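Side-chain contacts in haloacid dehalogenase-like hydrolase (Bacteroides thetaiotaomicron, PDB 2RBK), which is probably a magnesium-dependent phosphatase of the haloacid dehalogenase superfamily, its active site here holding a vanadium oxide group that mimics the phosphoryl group in transfer: residues T43-A48 and L129-I134; P103-E108 and I112-P117. All coordinates share one frame; numbering follows the deposited sequence.

Contact 1 of 2, residues T43-A48 and L129-I134; sequences TGRPKA and LHVNVI. With VN4 (oxido(dioxo)vanadium), chain C.
Beside the HAD-type active site, the loop that follows strand 38-42 sends Arg-45 across to Leu-129 and Val-131, in the loop that follows helix 119-128. The Arg-45 chain runs extended from CG to NE, CG lying anti to its own carbonyl carbon (chi1 -67°), which carries the guanidinium over to the second loop. There Val-131 CG2 lies oblique to the guanidinium, 3.6 Å from Arg-45 NH1. NH2 has the CB of Leu-129 at 4.1 Å. Water 1 joins the loops, accepting from Arg-45 NH1 at 3.0 Å and donating to Leu-129 O at 2.6 Å. NH1 also bonds to Ile-49 O, and NE forms a salt bridge with the carboxylate of Asp-10, a residue of the magnesium site; these partners would fix the guanidinium's rotation and probably help to position that carboxylate. On the ligand side, Thr-43 OG1 donates to VN4 O1 at 2.8 Å and accepts from Arg-45 N at 3.0 Å, closing an ST turn, while Gly-44 N donates to VN4 O3 at 2.9 Å, N-H...O 162°. Leu-129 also leans on Trp-174 of the ligand pocket, and farther along the two loops Pro-46 and Ile-134 pack on strands 104-107 and 112-115.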
loop_
_atom_site.group_PDB
_atom_site.type_symbol
_atom_site.label_atom_id
_atom_site.label_comp_id
_atom_site.label_asym_id
_atom_site.label_seq_id
_atom_site.Cartn_x
_atom_site.Cartn_y
_atom_site.Cartn_z
ATOM N N THR A 43 2.973 0.229 -1.167
ATOM C CA THR A 43 1.980 -0.469 -0.373
ATOM C C THR A 43 1.369 0.428 0.685
ATOM O O THR A 43 1.978 1.346 1.213
ATOM C CB THR A 43 2.622 -1.734 0.242
ATOM O OG1 THR A 43 1.660 -2.489 0.975
ATOM C CG2 THR A 43 3.749 -1.399 1.215
ATOM N N GLY A 44 0.105 0.087 1.041
ATOM C CA GLY A 44 -0.520 0.578 2.213
ATOM C C GLY A 44 0.018 -0.011 3.480
ATOM O O GLY A 44 -0.146 0.522 4.592
ATOM N N ARG A 45 0.671 -1.179 3.430
ATOM C CA ARG A 45 1.210 -1.757 4.633
ATOM C C ARG A 45 2.342 -0.914 5.184
ATOM O O ARG A 45 3.188 -0.429 4.427
ATOM C CB ARG A 45 1.770 -3.148 4.353
ATOM C CG ARG A 45 0.808 -4.216 3.996
ATOM C CD ARG A 45 1.461 -5.557 3.760
ATOM N NE ARG A 45 0.491 -6.600 3.426
ATOM C CZ ARG A 45 0.310 -7.730 4.097
ATOM N NH1 ARG A 45 1.015 -8.032 5.192
ATOM N NH2 ARG A 45 -0.616 -8.562 3.635
ATOM N N PRO A 46 2.433 -0.776 6.515
ATOM C CA PRO A 46 3.683 -0.350 7.144
ATOM C C PRO A 46 4.733 -1.441 7.045
ATOM O O PRO A 46 4.393 -2.637 7.018
ATOM C CB PRO A 46 3.319 -0.050 8.573
ATOM C CG PRO A 46 2.106 -0.841 8.795
ATOM C CD PRO A 46 1.356 -0.996 7.513
ATOM N N LYS A 47 6.001 -1.070 7.086
ATOM C CA LYS A 47 7.082 -2.037 7.047
ATOM C C LYS A 47 6.912 -3.110 8.096
ATOM O O LYS A 47 7.258 -4.297 7.856
ATOM C CB LYS A 47 8.419 -1.300 7.229
ATOM C CG LYS A 47 9.670 -2.148 7.112
ATOM C CD LYS A 47 10.899 -1.387 7.504
ATOM C CE LYS A 47 12.204 -2.191 7.465
ATOM N NZ LYS A 47 13.333 -1.241 7.726
ATOM N N ALA A 48 6.418 -2.750 9.284
ATOM C CA ALA A 48 6.251 -3.653 10.376
ATOM C C ALA A 48 5.388 -4.886 10.024
ATOM O O ALA A 48 5.587 -5.910 10.685
ATOM C CB ALA A 48 5.605 -3.009 11.643
ATOM N N LEU A 129 -4.842 -12.565 6.041
ATOM C CA LEU A 129 -3.699 -11.902 5.488
ATOM C C LEU A 129 -2.481 -12.349 6.237
ATOM O O LEU A 129 -1.466 -11.905 5.699
ATOM C CB LEU A 129 -3.662 -10.397 5.581
ATOM C CG LEU A 129 -4.716 -9.664 4.787
ATOM C CD1 LEU A 129 -4.668 -8.184 5.066
ATOM C CD2 LEU A 129 -4.505 -9.958 3.295
ATOM N N HIS A 130 -2.574 -13.101 7.295
ATOM C CA HIS A 130 -1.338 -13.645 7.836
ATOM C C HIS A 130 -0.448 -12.560 8.414
ATOM O O HIS A 130 0.753 -12.777 8.348
ATOM C CB HIS A 130 -0.473 -14.307 6.735
ATOM C CG HIS A 130 -1.227 -15.387 6.082
ATOM N ND1 HIS A 130 -1.614 -16.479 6.821
ATOM C CD2 HIS A 130 -1.663 -15.526 4.817
ATOM C CE1 HIS A 130 -2.275 -17.274 6.008
ATOM N NE2 HIS A 130 -2.320 -16.729 4.812
ATOM N N VAL A 131 -1.098 -11.515 8.903
ATOM C CA VAL A 131 -0.274 -10.547 9.650
ATOM C C VAL A 131 -0.072 -11.076 11.063
ATOM O O VAL A 131 -1.037 -11.606 11.643
ATOM C CB VAL A 131 -0.964 -9.195 9.609
ATOM C CG1 VAL A 131 -0.325 -8.178 10.526
ATOM C CG2 VAL A 131 -0.932 -8.673 8.158
ATOM N N ASN A 132 1.110 -10.914 11.655
ATOM C CA ASN A 132 1.338 -11.226 13.076
ATOM C C ASN A 132 0.468 -10.350 13.994
ATOM O O ASN A 132 0.175 -9.210 13.705
ATOM C CB ASN A 132 2.794 -11.042 13.523
ATOM C CG ASN A 132 3.909 -11.872 12.943
ATOM O OD1 ASN A 132 3.775 -13.090 12.753
ATOM N ND2 ASN A 132 5.008 -11.156 12.685
ATOM N N VAL A 133 0.026 -10.910 15.125
ATOM C CA VAL A 133 -0.811 -10.176 16.072
ATOM C C VAL A 133 -0.142 -8.841 16.452
ATOM O O VAL A 133 0.992 -8.806 16.821
ATOM C CB VAL A 133 -1.099 -11.043 17.313
ATOM C CG1 VAL A 133 -1.886 -10.230 18.316
ATOM C CG2 VAL A 133 -1.888 -12.274 16.958
ATOM N N ILE A 134 -0.944 -7.795 16.326
ATOM C CA ILE A 134 -0.522 -6.429 16.610
ATOM C C ILE A 134 -0.812 -6.159 18.085
ATOM O O ILE A 134 -1.889 -6.497 18.558
ATOM C CB ILE A 134 -1.277 -5.438 15.721
ATOM C CG1 ILE A 134 -0.912 -5.657 14.234
ATOM C CG2 ILE A 134 -1.043 -4.031 16.127
ATOM C CD1 ILE A 134 -1.845 -4.986 13.264
HETATM V V VN4 C . -1.333 -3.011 -1.198
HETATM O O1 VN4 C . 0.100 -3.795 -0.883
HETATM O O2 VN4 C . -2.747 -3.909 -1.740
HETATM O O3 VN4 C . -1.823 -1.402 -0.460
HETATM O O HOH W 1 0.950 -11.039 5.167
HETATM O O HOH W 2 4.336 -7.976 12.249
HETATM O O HOH W 3 -1.619 -3.527 0.843
#

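Contact 2 of 2, residues P103-E108 and I112-P117; sequences PCIFVE and ISVCQP
Ile-105 crosses obliquely to Val-114 and Ile-112 on one face of the hairpin of strands 104-107 and 112-115. From CB, which has Ser-113 O at 3.8 Å, its two branches part. CG2 lies 3.5 Å from Ser-113 O and 3.9 Å from Ile-112 CG1; CG1, anti to the carbonyl carbon (chi1 -63°), meets Val-114 CG2 at 3.9 Å. At the tip, CD1 packs against Ile-134, and Phe-125 of helix 119-128 packs on the side chain. On the same face Val-107 runs alongside Ile-112, its CG2 4.1 Å from Ile-112 CG1. The face bearing Phe-106 and Cys-115 holds a sulfur-aromatic contact: SG lies 3.5 Å from CE1, oblique to the ring, and Ala-142 of helix 139-143 touches both residues. Between the faces, Phe-106 N donates to Ser-113 O at 2.9 Å (164°) and Cys-115 N to Cys-104 O at 2.9 Å; the Cys-104 N to Cys-115 O return bond is weak. Water 4 donates to Phe-106 O and Glu-108 OE2 and bonds Ser-113 OG. The chemistry is thus mainly apolar on both faces, with polar side-chain groups gathered near the turn, where Lys-145 pairs with Glu-108 and would help balance its charge.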
loop_
_atom_site.group_PDB
_atom_site.type_symbol
_atom_site.label_atom_id
_atom_site.label_comp_id
_atom_site.label_asym_id
_atom_site.label_seq_id
_atom_site.Cartn_x
_atom_site.Cartn_y
_atom_site.Cartn_z
ATOM N N PRO A 103 -12.712 -1.265 15.642
ATOM C CA PRO A 103 -11.287 -1.204 15.937
ATOM C C PRO A 103 -10.554 -0.246 14.991
ATOM O O PRO A 103 -11.029 0.124 13.898
ATOM C CB PRO A 103 -10.788 -2.620 15.646
ATOM C CG PRO A 103 -11.892 -3.339 14.972
ATOM C CD PRO A 103 -13.133 -2.517 15.059
ATOM N N CYS A 104 -9.346 0.118 15.428
ATOM C CA CYS A 104 -8.493 0.982 14.611
ATOM C C CYS A 104 -7.034 0.684 14.946
ATOM O O CYS A 104 -6.682 0.575 16.115
ATOM C CB CYS A 104 -8.819 2.444 14.862
ATOM S SG CYS A 104 -8.036 3.598 13.704
ATOM N N ILE A 105 -6.232 0.529 13.904
ATOM C CA ILE A 105 -4.777 0.382 13.992
ATOM C C ILE A 105 -4.152 1.753 13.896
ATOM O O ILE A 105 -4.560 2.627 13.098
ATOM C CB ILE A 105 -4.256 -0.553 12.899
ATOM C CG1 ILE A 105 -4.818 -1.965 13.049
ATOM C CG2 ILE A 105 -2.769 -0.543 12.765
ATOM C CD1 ILE A 105 -4.634 -2.825 11.827
ATOM N N PHE A 106 -3.145 1.990 14.750
ATOM C CA PHE A 106 -2.377 3.241 14.774
ATOM C C PHE A 106 -0.932 2.918 14.553
ATOM O O PHE A 106 -0.347 2.153 15.350
ATOM C CB PHE A 106 -2.583 4.003 16.093
ATOM C CG PHE A 106 -3.996 4.484 16.312
ATOM C CD1 PHE A 106 -4.963 3.638 16.843
ATOM C CD2 PHE A 106 -4.377 5.769 15.973
ATOM C CE1 PHE A 106 -6.236 4.072 17.008
ATOM C CE2 PHE A 106 -5.652 6.203 16.185
ATOM C CZ PHE A 106 -6.612 5.337 16.692
ATOM N N VAL A 107 -0.323 3.453 13.516
ATOM C CA VAL A 107 1.023 3.127 13.137
ATOM C C VAL A 107 1.933 4.339 13.373
ATOM O O VAL A 107 1.674 5.422 12.828
ATOM C CB VAL A 107 1.142 2.689 11.647
ATOM C CG1 VAL A 107 2.519 2.093 11.467
ATOM C CG2 VAL A 107 0.045 1.763 11.239
ATOM N N GLU A 108 2.970 4.141 14.154
ATOM C CA GLU A 108 4.034 5.100 14.401
ATOM C C GLU A 108 5.236 4.671 13.575
ATOM O O GLU A 108 5.255 3.619 12.956
ATOM C CB GLU A 108 4.387 5.120 15.871
ATOM C CG GLU A 108 3.226 5.515 16.780
ATOM C CD GLU A 108 3.561 5.173 18.209
ATOM O OE1 GLU A 108 4.228 5.898 18.940
ATOM O OE2 GLU A 108 3.174 4.062 18.620
ATOM N N ILE A 112 3.581 -0.240 16.188
ATOM C CA ILE A 112 2.267 -0.461 15.607
ATOM C C ILE A 112 1.354 -0.990 16.732
ATOM O O ILE A 112 1.790 -1.830 17.508
ATOM C CB ILE A 112 2.273 -1.361 14.362
ATOM C CG1 ILE A 112 0.913 -1.411 13.682
ATOM C CG2 ILE A 112 2.805 -2.748 14.654
ATOM C CD1 ILE A 112 0.894 -2.151 12.307
ATOM N N SER A 113 0.145 -0.483 16.774
ATOM C CA SER A 113 -0.820 -0.857 17.814
ATOM C C SER A 113 -2.200 -0.980 17.251
ATOM O O SER A 113 -2.537 -0.368 16.240
ATOM C CB SER A 113 -0.834 0.246 18.883
ATOM O OG SER A 113 0.406 0.612 19.355
ATOM N N VAL A 114 -3.054 -1.703 17.968
ATOM C CA VAL A 114 -4.486 -1.789 17.630
ATOM C C VAL A 114 -5.287 -1.514 18.863
ATOM O O VAL A 114 -4.915 -1.913 19.974
ATOM C CB VAL A 114 -4.805 -3.131 16.962
ATOM C CG1 VAL A 114 -4.545 -4.321 17.897
ATOM C CG2 VAL A 114 -6.220 -3.136 16.441
ATOM N N CYS A 115 -6.410 -0.807 18.645
ATOM C CA CYS A 115 -7.319 -0.452 19.718
ATOM C C CYS A 115 -8.601 -1.284 19.545
ATOM O O CYS A 115 -9.186 -1.321 18.474
ATOM C CB CYS A 115 -7.624 1.003 19.713
ATOM S SG CYS A 115 -6.178 2.064 19.880
ATOM N N GLN A 116 -9.023 -1.956 20.637
ATOM C CA GLN A 116 -10.238 -2.747 20.693
ATOM C C GLN A 116 -10.414 -3.711 19.522
ATOM O O GLN A 116 -11.465 -3.775 18.837
ATOM C CB GLN A 116 -11.465 -1.841 20.867
ATOM C CG GLN A 116 -11.438 -0.906 22.053
ATOM C CD GLN A 116 -11.516 -1.593 23.372
ATOM O OE1 GLN A 116 -12.205 -2.637 23.504
ATOM N NE2 GLN A 116 -10.959 -0.988 24.420
ATOM N N PRO A 117 -9.398 -4.526 19.281
ATOM C CA PRO A 117 -9.513 -5.439 18.158
ATOM C C PRO A 117 -10.717 -6.395 18.279
ATOM O O PRO A 117 -10.982 -6.835 19.403
ATOM C CB PRO A 117 -8.193 -6.193 18.196
ATOM C CG PRO A 117 -7.669 -6.099 19.608
ATOM C CD PRO A 117 -8.157 -4.742 20.034
HETATM O O HOH W 4 1.477 2.327 17.597
#

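Overall arrangement
Contacts 1 and 2 have centres about 11 Å apart and touch directly, contact 2 falling within the 80 residues that separate the two segments of contact 1. Both segments of contact 1 reach the hairpin: Pro-46 CB lies 3.7 Å from Val-107 CG1, and Ile-134 CD1 lies 3.8 Å from Ile-105 CD1. Ile-134 CG2 also approaches Ser-113 C at 3.5 Å. They differ in their relation to the active site. Contact 1 includes Thr-43 and Gly-44 of the vanadium pocket, and the Arg-45 side chain is about 8 Å from the magnesium ion, whereas in contact 2 the Val-107 side chain stays about 12 Å from the vanadium group.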